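Local coordinates for protein phosphoribosylformylglycinamidine cyclo-ligase (Thermus thermophilus HB8, PDB 5AVM) that probably catalyses the ATP-dependent ring closure of formylglycinamidine ribonucleotide to 5-aminoimidazole ribonucleotide, a step of de novo purine biosynthesis, at residues E52-V63 with I152-S163; L192-Q200 with Y278-E289. All blocks are in the same frame, centred on the assembly; numbering follows the deposited sequence.

Interaction 1 (E52-V63 with I152-S163); sequences EEPVLVATTDGV and IAGTLVGVVERS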
loop_
_atom_site.group_PDB
_atom_site.type_symbol
_atom_site.label_atom_id
_atom_site.label_comp_id
_atom_site.label_asym_id
_atom_site.label_seq_id
_atom_site.Cartn_x
_atom_site.Cartn_y
_atom_site.Cartn_z
ATOM N N GLU B 52 14.887 21.448 13.787
ATOM C CA GLU B 52 15.987 20.652 13.238
ATOM C C GLU B 52 16.095 19.191 13.705
ATOM O O GLU B 52 17.190 18.695 13.982
ATOM C CB GLU B 52 17.326 21.371 13.468
ATOM C CG GLU B 52 18.512 20.726 12.746
ATOM C CD GLU B 52 19.775 21.579 12.767
ATOM O OE1 GLU B 52 20.850 21.047 12.410
ATOM O OE2 GLU B 52 19.699 22.773 13.127
ATOM N N GLU B 53 14.956 18.508 13.794
ATOM C CA GLU B 53 14.916 17.092 14.164
ATOM C C GLU B 53 13.781 16.422 13.396
ATOM O O GLU B 53 12.884 15.834 13.991
ATOM C CB GLU B 53 14.715 16.891 15.678
ATOM C CG GLU B 53 14.143 18.081 16.459
ATOM C CD GLU B 53 14.073 17.823 17.971
ATOM O OE1 GLU B 53 13.190 17.063 18.412
ATOM O OE2 GLU B 53 14.908 18.372 18.722
ATOM N N PRO B 54 13.811 16.507 12.051
ATOM C CA PRO B 54 12.774 15.906 11.211
ATOM C C PRO B 54 12.816 14.384 11.198
ATOM O O PRO B 54 13.881 13.779 11.068
ATOM C CB PRO B 54 13.053 16.514 9.840
ATOM C CG PRO B 54 14.541 16.640 9.841
ATOM C CD PRO B 54 14.823 17.188 11.216
ATOM N N VAL B 55 11.644 13.772 11.342
ATOM C CA VAL B 55 11.531 12.321 11.343
ATOM C C VAL B 55 10.533 11.912 10.277
ATOM O O VAL B 55 9.408 12.407 10.255
ATOM C CB VAL B 55 11.018 11.788 12.706
ATOM C CG1 VAL B 55 10.879 10.272 12.657
ATOM C CG2 VAL B 55 11.964 12.221 13.831
ATOM N N LEU B 56 10.943 11.020 9.385
ATOM C CA LEU B 56 10.037 10.553 8.359
ATOM C C LEU B 56 9.062 9.563 8.980
ATOM O O LEU B 56 9.451 8.651 9.714
ATOM C CB LEU B 56 10.798 9.878 7.219
ATOM C CG LEU B 56 11.697 10.763 6.351
ATOM C CD1 LEU B 56 12.287 9.931 5.227
ATOM C CD2 LEU B 56 10.901 11.923 5.781
ATOM N N VAL B 57 7.784 9.777 8.699
ATOM C CA VAL B 57 6.725 8.914 9.182
ATOM C C VAL B 57 5.830 8.586 7.997
ATOM O O VAL B 57 5.951 9.178 6.926
ATOM C CB VAL B 57 5.875 9.606 10.276
ATOM C CG1 VAL B 57 6.709 9.821 11.522
ATOM C CG2 VAL B 57 5.346 10.929 9.768
ATOM N N ALA B 58 4.942 7.624 8.177
ATOM C CA ALA B 58 4.033 7.259 7.108
ATOM C C ALA B 58 2.967 6.321 7.637
ATOM O O ALA B 58 3.072 5.775 8.742
ATOM C CB ALA B 58 4.797 6.598 5.945
ATOM N N THR B 59 1.941 6.140 6.822
ATOM C CA THR B 59 0.830 5.281 7.164
ATOM C C THR B 59 0.302 4.756 5.833
ATOM O O THR B 59 0.495 5.390 4.795
ATOM C CB THR B 59 -0.276 6.105 7.898
ATOM O OG1 THR B 59 -1.383 5.260 8.221
ATOM C CG2 THR B 59 -0.759 7.253 7.028
ATOM N N THR B 60 -0.320 3.584 5.858
ATOM C CA THR B 60 -0.917 3.017 4.661
ATOM C C THR B 60 -2.348 2.644 5.070
ATOM O O THR B 60 -2.570 2.132 6.169
ATOM C CB THR B 60 -0.125 1.789 4.145
ATOM O OG1 THR B 60 -0.553 1.496 2.810
ATOM C CG2 THR B 60 -0.330 0.566 5.041
ATOM N N ASP B 61 -3.321 2.932 4.208
ATOM C CA ASP B 61 -4.731 2.668 4.525
ATOM C C ASP B 61 -5.504 2.206 3.313
ATOM O O ASP B 61 -4.988 2.204 2.204
ATOM C CB ASP B 61 -5.422 3.942 5.037
ATOM C CG ASP B 61 -4.962 4.357 6.413
ATOM O OD1 ASP B 61 -5.262 3.636 7.383
ATOM O OD2 ASP B 61 -4.304 5.408 6.534
ATOM N N GLY B 62 -6.757 1.842 3.547
ATOM C CA GLY B 62 -7.634 1.410 2.478
ATOM C C GLY B 62 -8.971 2.093 2.677
ATOM O O GLY B 62 -9.317 2.444 3.803
ATOM N N VAL B 63 -9.721 2.305 1.602
ATOM C CA VAL B 63 -11.027 2.944 1.724
ATOM C C VAL B 63 -11.930 2.014 2.534
ATOM O O VAL B 63 -12.595 2.437 3.485
ATOM C CB VAL B 63 -11.647 3.223 0.323
ATOM C CG1 VAL B 63 -13.077 3.709 0.459
ATOM C CG2 VAL B 63 -10.826 4.278 -0.407
ATOM N N ILE B 152 -9.440 0.091 -2.752
ATOM C CA ILE B 152 -8.722 1.341 -2.882
ATOM C C ILE B 152 -7.849 1.535 -1.650
ATOM O O ILE B 152 -8.351 1.758 -0.546
ATOM C CB ILE B 152 -9.731 2.496 -3.028
ATOM C CG1 ILE B 152 -10.678 2.179 -4.192
ATOM C CG2 ILE B 152 -9.006 3.819 -3.235
ATOM C CD1 ILE B 152 -11.849 3.117 -4.319
ATOM N N ALA B 153 -6.538 1.419 -1.850
ATOM C CA ALA B 153 -5.564 1.571 -0.778
ATOM C C ALA B 153 -4.542 2.612 -1.184
ATOM O O ALA B 153 -4.488 3.014 -2.341
ATOM C CB ALA B 153 -4.880 0.254 -0.505
ATOM N N GLY B 154 -3.736 3.057 -0.227
ATOM C CA GLY B 154 -2.731 4.057 -0.527
ATOM C C GLY B 154 -1.744 4.234 0.604
ATOM O O GLY B 154 -1.790 3.516 1.607
ATOM N N THR B 155 -0.833 5.185 0.440
ATOM C CA THR B 155 0.170 5.461 1.460
ATOM C C THR B 155 0.494 6.946 1.498
ATOM O O THR B 155 0.672 7.566 0.451
ATOM C CB THR B 155 1.465 4.671 1.195
ATOM O OG1 THR B 155 1.206 3.280 1.395
ATOM C CG2 THR B 155 2.576 5.106 2.150
ATOM N N LEU B 156 0.551 7.511 2.705
ATOM C CA LEU B 156 0.870 8.926 2.878
ATOM C C LEU B 156 2.147 9.051 3.702
ATOM O O LEU B 156 2.233 8.512 4.809
ATOM C CB LEU B 156 -0.265 9.667 3.603
ATOM C CG LEU B 156 -0.073 11.183 3.805
ATOM C CD1 LEU B 156 -0.216 11.914 2.474
ATOM C CD2 LEU B 156 -1.094 11.704 4.795
ATOM N N VAL B 157 3.138 9.750 3.151
ATOM C CA VAL B 157 4.407 9.972 3.839
ATOM C C VAL B 157 4.369 11.384 4.401
ATOM O O VAL B 157 3.794 12.288 3.797
ATOM C CB VAL B 157 5.616 9.814 2.871
ATOM C CG1 VAL B 157 6.926 10.146 3.587
ATOM C CG2 VAL B 157 5.656 8.391 2.328
ATOM N N GLY B 158 4.969 11.574 5.565
ATOM C CA GLY B 158 4.949 12.886 6.174
ATOM C C GLY B 158 6.208 13.161 6.948
ATOM O O GLY B 158 7.191 12.442 6.806
ATOM N N VAL B 159 6.188 14.198 7.771
ATOM C CA VAL B 159 7.365 14.544 8.546
ATOM C C VAL B 159 6.937 15.186 9.861
ATOM O O VAL B 159 5.906 15.847 9.931
ATOM C CB VAL B 159 8.291 15.501 7.728
ATOM C CG1 VAL B 159 7.576 16.834 7.459
ATOM C CG2 VAL B 159 9.616 15.707 8.452
ATOM N N VAL B 160 7.725 14.972 10.907
ATOM C CA VAL B 160 7.428 15.527 12.222
ATOM C C VAL B 160 8.732 15.726 13.003
ATOM O O VAL B 160 9.685 14.972 12.825
ATOM C CB VAL B 160 6.496 14.568 13.003
ATOM C CG1 VAL B 160 7.164 13.213 13.154
ATOM C CG2 VAL B 160 6.136 15.163 14.360
ATOM N N GLU B 161 8.791 16.756 13.841
ATOM C CA GLU B 161 9.988 16.991 14.647
ATOM C C GLU B 161 9.902 15.984 15.782
ATOM O O GLU B 161 8.875 15.892 16.455
ATOM C CB GLU B 161 10.007 18.418 15.191
ATOM C CG GLU B 161 10.075 19.485 14.103
ATOM C CD GLU B 161 11.440 19.579 13.442
ATOM O OE1 GLU B 161 11.504 19.557 12.190
ATOM O OE2 GLU B 161 12.444 19.684 14.177
ATOM N N ARG B 162 10.979 15.231 15.981
ATOM C CA ARG B 162 11.035 14.182 16.998
ATOM C C ARG B 162 10.420 14.517 18.350
ATOM O O ARG B 162 9.592 13.767 18.867
ATOM C CB ARG B 162 12.480 13.734 17.201
ATOM C CG ARG B 162 12.643 12.458 18.026
ATOM C CD ARG B 162 13.551 12.728 19.208
ATOM N NE ARG B 162 14.659 13.594 18.822
ATOM C CZ ARG B 162 15.256 14.450 19.639
ATOM N NH1 ARG B 162 14.853 14.561 20.893
ATOM N NH2 ARG B 162 16.255 15.200 19.198
ATOM N N SER B 163 10.820 15.637 18.936
ATOM C CA SER B 163 10.287 15.988 20.240
ATOM C C SER B 163 8.836 16.474 20.206
ATOM O O SER B 163 8.234 16.710 21.253
ATOM C CB SER B 163 11.201 17.017 20.921
ATOM O OG SER B 163 11.518 18.080 20.051
#

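Interaction 2 (L192-Q200 with Y278-E289); sequences LIRKVVAGQ and YLQRLGGIPEEE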
loop_
_atom_site.group_PDB
_atom_site.type_symbol
_atom_site.label_atom_id
_atom_site.label_comp_id
_atom_site.label_asym_id
_atom_site.label_seq_id
_atom_site.Cartn_x
_atom_site.Cartn_y
_atom_site.Cartn_z
ATOM N N LEU B 192 -21.448 -3.197 8.055
ATOM C CA LEU B 192 -22.643 -3.236 8.881
ATOM C C LEU B 192 -23.667 -2.381 8.148
ATOM O O LEU B 192 -24.817 -2.785 7.976
ATOM C CB LEU B 192 -22.343 -2.662 10.277
ATOM C CG LEU B 192 -23.452 -2.644 11.340
ATOM C CD1 LEU B 192 -24.314 -3.898 11.241
ATOM C CD2 LEU B 192 -22.828 -2.544 12.720
ATOM N N ILE B 193 -23.219 -1.214 7.689
ATOM C CA ILE B 193 -24.061 -0.269 6.954
ATOM C C ILE B 193 -24.723 -0.867 5.711
ATOM O O ILE B 193 -25.932 -0.748 5.536
ATOM C CB ILE B 193 -23.244 0.981 6.530
ATOM C CG1 ILE B 193 -22.968 1.859 7.750
ATOM C CG2 ILE B 193 -23.979 1.758 5.463
ATOM C CD1 ILE B 193 -21.955 2.957 7.500
ATOM N N ARG B 194 -23.940 -1.502 4.844
ATOM C CA ARG B 194 -24.494 -2.081 3.624
ATOM C C ARG B 194 -25.551 -3.136 3.921
ATOM O O ARG B 194 -26.473 -3.342 3.127
ATOM C CB ARG B 194 -23.379 -2.664 2.748
ATOM C CG ARG B 194 -22.471 -1.604 2.110
ATOM C CD ARG B 194 -21.509 -2.218 1.100
ATOM N NE ARG B 194 -22.200 -2.765 -0.070
ATOM C CZ ARG B 194 -22.035 -4.005 -0.525
ATOM N NH1 ARG B 194 -21.204 -4.837 0.090
ATOM N NH2 ARG B 194 -22.701 -4.415 -1.597
ATOM N N LYS B 195 -25.420 -3.796 5.067
ATOM C CA LYS B 195 -26.391 -4.804 5.479
ATOM C C LYS B 195 -27.660 -4.122 5.980
ATOM O O LYS B 195 -28.771 -4.502 5.611
ATOM C CB LYS B 195 -25.829 -5.672 6.603
ATOM C CG LYS B 195 -26.914 -6.371 7.425
ATOM C CD LYS B 195 -26.335 -7.182 8.576
ATOM C CE LYS B 195 -27.427 -7.626 9.544
ATOM N NZ LYS B 195 -28.059 -6.471 10.257
ATOM N N VAL B 196 -27.483 -3.116 6.833
ATOM C CA VAL B 196 -28.606 -2.380 7.398
ATOM C C VAL B 196 -29.449 -1.643 6.346
ATOM O O VAL B 196 -30.680 -1.659 6.414
ATOM C CB VAL B 196 -28.111 -1.376 8.474
ATOM C CG1 VAL B 196 -29.210 -0.401 8.836
ATOM C CG2 VAL B 196 -27.673 -2.129 9.713
ATOM N N VAL B 197 -28.794 -1.007 5.376
ATOM C CA VAL B 197 -29.514 -0.278 4.332
ATOM C C VAL B 197 -29.836 -1.139 3.108
ATOM O O VAL B 197 -30.443 -0.661 2.150
ATOM C CB VAL B 197 -28.719 0.966 3.852
ATOM C CG1 VAL B 197 -28.437 1.879 5.027
ATOM C CG2 VAL B 197 -27.432 0.541 3.172
ATOM N N ALA B 198 -29.430 -2.405 3.145
ATOM C CA ALA B 198 -29.665 -3.326 2.037
ATOM C C ALA B 198 -31.132 -3.381 1.633
ATOM O O ALA B 198 -31.956 -3.983 2.331
ATOM C CB ALA B 198 -29.187 -4.715 2.414
ATOM N N GLY B 199 -31.455 -2.756 0.502
ATOM C CA GLY B 199 -32.826 -2.764 0.024
ATOM C C GLY B 199 -33.584 -1.452 0.154
ATOM O O GLY B 199 -34.755 -1.381 -0.217
ATOM N N GLN B 200 -32.932 -0.420 0.682
ATOM C CA GLN B 200 -33.570 0.886 0.843
ATOM C C GLN B 200 -33.317 1.720 -0.410
ATOM O O GLN B 200 -32.504 1.346 -1.261
ATOM C CB GLN B 200 -32.995 1.620 2.060
ATOM C CG GLN B 200 -33.020 0.839 3.378
ATOM C CD GLN B 200 -34.414 0.714 3.989
ATOM O OE1 GLN B 200 -35.096 1.713 4.233
ATOM N NE2 GLN B 200 -34.834 -0.522 4.249
ATOM N N TYR B 278 -30.068 6.479 13.220
ATOM C CA TYR B 278 -30.990 6.069 12.171
ATOM C C TYR B 278 -30.623 4.649 11.749
ATOM O O TYR B 278 -31.469 3.759 11.713
ATOM C CB TYR B 278 -30.881 7.008 10.972
ATOM C CG TYR B 278 -31.777 6.600 9.835
ATOM C CD1 TYR B 278 -33.163 6.607 9.982
ATOM C CD2 TYR B 278 -31.243 6.145 8.631
ATOM C CE1 TYR B 278 -33.994 6.163 8.961
ATOM C CE2 TYR B 278 -32.065 5.699 7.603
ATOM C CZ TYR B 278 -33.437 5.707 7.777
ATOM O OH TYR B 278 -34.253 5.240 6.777
ATOM N N LEU B 279 -29.352 4.441 11.425
ATOM C CA LEU B 279 -28.875 3.123 11.029
ATOM C C LEU B 279 -29.175 2.177 12.185
ATOM O O LEU B 279 -29.752 1.108 12.004
ATOM C CB LEU B 279 -27.366 3.171 10.774
ATOM C CG LEU B 279 -26.906 4.103 9.655
ATOM C CD1 LEU B 279 -25.393 4.220 9.661
ATOM C CD2 LEU B 279 -27.417 3.576 8.327
ATOM N N GLN B 280 -28.773 2.594 13.376
ATOM C CA GLN B 280 -28.983 1.830 14.595
ATOM C C GLN B 280 -30.425 1.331 14.687
ATOM O O GLN B 280 -30.669 0.135 14.851
ATOM C CB GLN B 280 -28.648 2.722 15.791
ATOM C CG GLN B 280 -29.003 2.180 17.153
ATOM C CD GLN B 280 -28.571 3.129 18.255
ATOM O OE1 GLN B 280 -28.689 4.348 18.117
ATOM N NE2 GLN B 280 -28.077 2.579 19.356
ATOM N N ARG B 281 -31.378 2.251 14.570
ATOM C CA ARG B 281 -32.797 1.914 14.642
ATOM C C ARG B 281 -33.225 0.970 13.519
ATOM O O ARG B 281 -33.906 -0.028 13.767
ATOM C CB ARG B 281 -33.643 3.187 14.573
ATOM C CG ARG B 281 -34.350 3.578 15.865
ATOM C CD ARG B 281 -35.238 4.793 15.622
ATOM N NE ARG B 281 -36.135 4.559 14.494
ATOM C CZ ARG B 281 -36.380 5.443 13.531
ATOM N NH1 ARG B 281 -35.792 6.637 13.560
ATOM N NH2 ARG B 281 -37.200 5.125 12.529
ATOM N N LEU B 282 -32.830 1.297 12.288
ATOM C CA LEU B 282 -33.175 0.498 11.111
ATOM C C LEU B 282 -32.615 -0.911 11.217
ATOM O O LEU B 282 -33.306 -1.891 10.924
ATOM C CB LEU B 282 -32.638 1.167 9.844
ATOM C CG LEU B 282 -32.950 0.501 8.501
ATOM C CD1 LEU B 282 -34.434 0.599 8.203
ATOM C CD2 LEU B 282 -32.152 1.180 7.403
ATOM N N GLY B 283 -31.358 -1.003 11.639
ATOM C CA GLY B 283 -30.718 -2.294 11.779
ATOM C C GLY B 283 -30.898 -2.848 13.177
ATOM O O GLY B 283 -30.407 -3.934 13.487
ATOM N N GLY B 284 -31.609 -2.106 14.020
ATOM C CA GLY B 284 -31.828 -2.544 15.384
ATOM C C GLY B 284 -30.492 -2.900 15.994
ATOM O O GLY B 284 -30.325 -3.959 16.599
ATOM N N ILE B 285 -29.533 -1.998 15.823
ATOM C CA ILE B 285 -28.179 -2.193 16.322
ATOM C C ILE B 285 -28.016 -1.665 17.745
ATOM O O ILE B 285 -28.306 -0.499 18.024
ATOM C CB ILE B 285 -27.166 -1.488 15.386
ATOM C CG1 ILE B 285 -27.321 -2.039 13.965
ATOM C CG2 ILE B 285 -25.752 -1.692 15.888
ATOM C CD1 ILE B 285 -26.696 -1.179 12.901
ATOM N N PRO B 286 -27.563 -2.530 18.667
ATOM C CA PRO B 286 -27.351 -2.169 20.075
ATOM C C PRO B 286 -26.311 -1.053 20.225
ATOM O O PRO B 286 -25.421 -0.911 19.384
ATOM C CB PRO B 286 -26.877 -3.482 20.700
ATOM C CG PRO B 286 -27.549 -4.525 19.849
ATOM C CD PRO B 286 -27.359 -3.974 18.459
ATOM N N GLU B 287 -26.420 -0.271 21.295
ATOM C CA GLU B 287 -25.484 0.827 21.537
ATOM C C GLU B 287 -24.053 0.320 21.735
ATOM O O GLU B 287 -23.112 0.882 21.180
ATOM C CB GLU B 287 -25.903 1.633 22.773
ATOM C CG GLU B 287 -25.361 3.057 22.790
ATOM C CD GLU B 287 -25.114 3.592 24.189
ATOM O OE1 GLU B 287 -24.912 4.816 24.323
ATOM O OE2 GLU B 287 -25.106 2.800 25.152
ATOM N N GLU B 288 -23.896 -0.738 22.530
ATOM C CA GLU B 288 -22.582 -1.326 22.807
ATOM C C GLU B 288 -21.864 -1.684 21.511
ATOM O O GLU B 288 -20.634 -1.681 21.440
ATOM C CB GLU B 288 -22.736 -2.581 23.672
ATOM C CG GLU B 288 -23.279 -2.322 25.075
ATOM C CD GLU B 288 -22.264 -1.656 25.993
ATOM O OE1 GLU B 288 -21.759 -0.562 25.647
ATOM O OE2 GLU B 288 -21.970 -2.227 27.065
ATOM N N GLU B 289 -22.653 -1.996 20.492
ATOM C CA GLU B 289 -22.133 -2.352 19.183
ATOM C C GLU B 289 -21.944 -1.123 18.299
ATOM O O GLU B 289 -21.087 -1.112 17.423
ATOM C CB GLU B 289 -23.081 -3.344 18.512
ATOM C CG GLU B 289 -22.960 -3.412 17.007
ATOM C CD GLU B 289 -23.712 -4.592 16.444
ATOM O OE1 GLU B 289 -24.836 -4.859 16.924
ATOM O OE2 GLU B 289 -23.179 -5.245 15.521
HETATM O O HOH W 1 -34.193 4.722 4.198
#

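Interaction 1 (E52-V63 with I152-S163)
Glu53 OE1 accepts two hydrogen bonds from Ser163: the backbone N lies 2.8 Å from Glu53 OE1 and arrives nearly along its C-O axis, while the hydroxyl OG, 2.6 Å from Glu53 OE1, comes from above the carboxylate plane. The same carboxylate stacks on the Arg162 guanidinium, the two planes 22° apart. Glu53 OE1 sits over the centre of one guanidinium face, and Glu53 OE2 forms a salt bridge with Arg162 NH2 at 3.5 Å that rests on charge alone. An extended chain beyond CG lets the glutamate reach this far; an alanine here would probably leave Ser163 N and OG without their shared acceptor and the Arg162 guanidinium without the carboxylate on its face. The backbone of Glu53 is held as well, its N donating to Glu161 OE2 (2.8 Å) on the syn side but tilted out of the carboxylate plane, and its O receiving Arg162 N.

From there the strands run antiparallel, from Pro54 opposite Glu161 to Gly62 opposite Ala153. Beta-branched residues suit these extended backbones: Val57 CG1 packs on Val160 CG1 at 3.8 Å, on the face turned to Ala96. Farther along, Gly154 O is gripped from opposite faces of its plane by Asp61 N and by Thr60 OG1, the latter at 2.7 Å; with chi1 -166°, the Thr60 hydroxyl stands anti to its own N and reaches that carbonyl. On the sheet face that carries Ala58, Thr60 and Thr155, Thr155 OG1 hydrogen-bonds Thr155 OG1 of the second subunit, and Ala58 packs on Leu102 of that subunit. One face of this antiparallel ladder thus meets the partner chain and the other meets helix 79-92, an arrangement characteristic of the dimeric PurM N-terminal domain, with 54-62 an outermost strand of the chain's four-stranded mixed sheet.

Interaction 2 (L192-Q200 with Y278-E289)
Val196 turns its CB toward the segment 278-289, and from there its two methyls part company. CG1, anti to the backbone N (chi1 167°), settles against the helix backbone, 3.6 Å from Leu279 O, and also meets Leu282 CD2 at 3.6 Å. CG2 turns the other way, passing 3.7 Å from Gly283 CA to press on Ile285 CD1; at 3.5 Å between Val196 CG2 and Ile285 CD1 this carbon pair is tight. A glycine suits position 283 because a CB would run into that same methyl of Val196.

Neighbours widen the contact. Ile285 CD1 also meets Leu192 CG, the two side chains reaching toward each other tip to tip, and Leu192 CD2 meets Glu289 OE2, the two side chains coming from opposite directions. Leu279 divides its own methyls between two partners, CD1 touching Ile193 CG1 and CD2 lying 3.8 Å from Val197 CG1. The long branches of Ile193 and Leu279 suit helices whose axes are 9.9 Å apart at closest approach, while the shorter Val196 works where the backbones come nearest, at Gly283.

Leu282 closes the other margin, its CD2 near Val196 O and 4.1 Å from Gln200 CD. Beyond it the polar ends are joined by a water, which donates to Gln200 OE1 and lies 2.6 Å from Tyr278 OH, in the plane of the tyrosine ring at its edge. Leu217 and Leu213 of helix 213-218 extend the apolar cluster on the side of Ile193 and Val197.

Gly284, with positive phi, is the C' residue of a Schellman motif, in which Ile285 N bonds to Gln280 O and Gly284 N weakly to Arg281 O. The reversal delivers Ile285 to Val196: helix packing at 55° in which one helix ends in a Schellman motif, in the C-terminal domain of the AIR synthase fold.

In the fold
The two contacts follow one another along the chain, interaction 1 closing before interaction 2 opens, and lie on opposite sides of the chain's centre. Their centres are 34 Å apart and their nearest atoms about 10 Å, so they do not touch. Interaction 1 pairs two strands of the four-stranded mixed beta-sheet of the N-terminal domain and faces the second subunit; interaction 2 joins helix 190-196 to helices 275-283 and 287-293 in the C-terminal domain, where no other chain of the assembly reaches it. One therefore contributes to the dimer surface, whereas the other ties helices together within a single subunit. Arg194, salt-bridged to Glu72 of helix 66-72, ties the C-terminal domain to the N-terminal one.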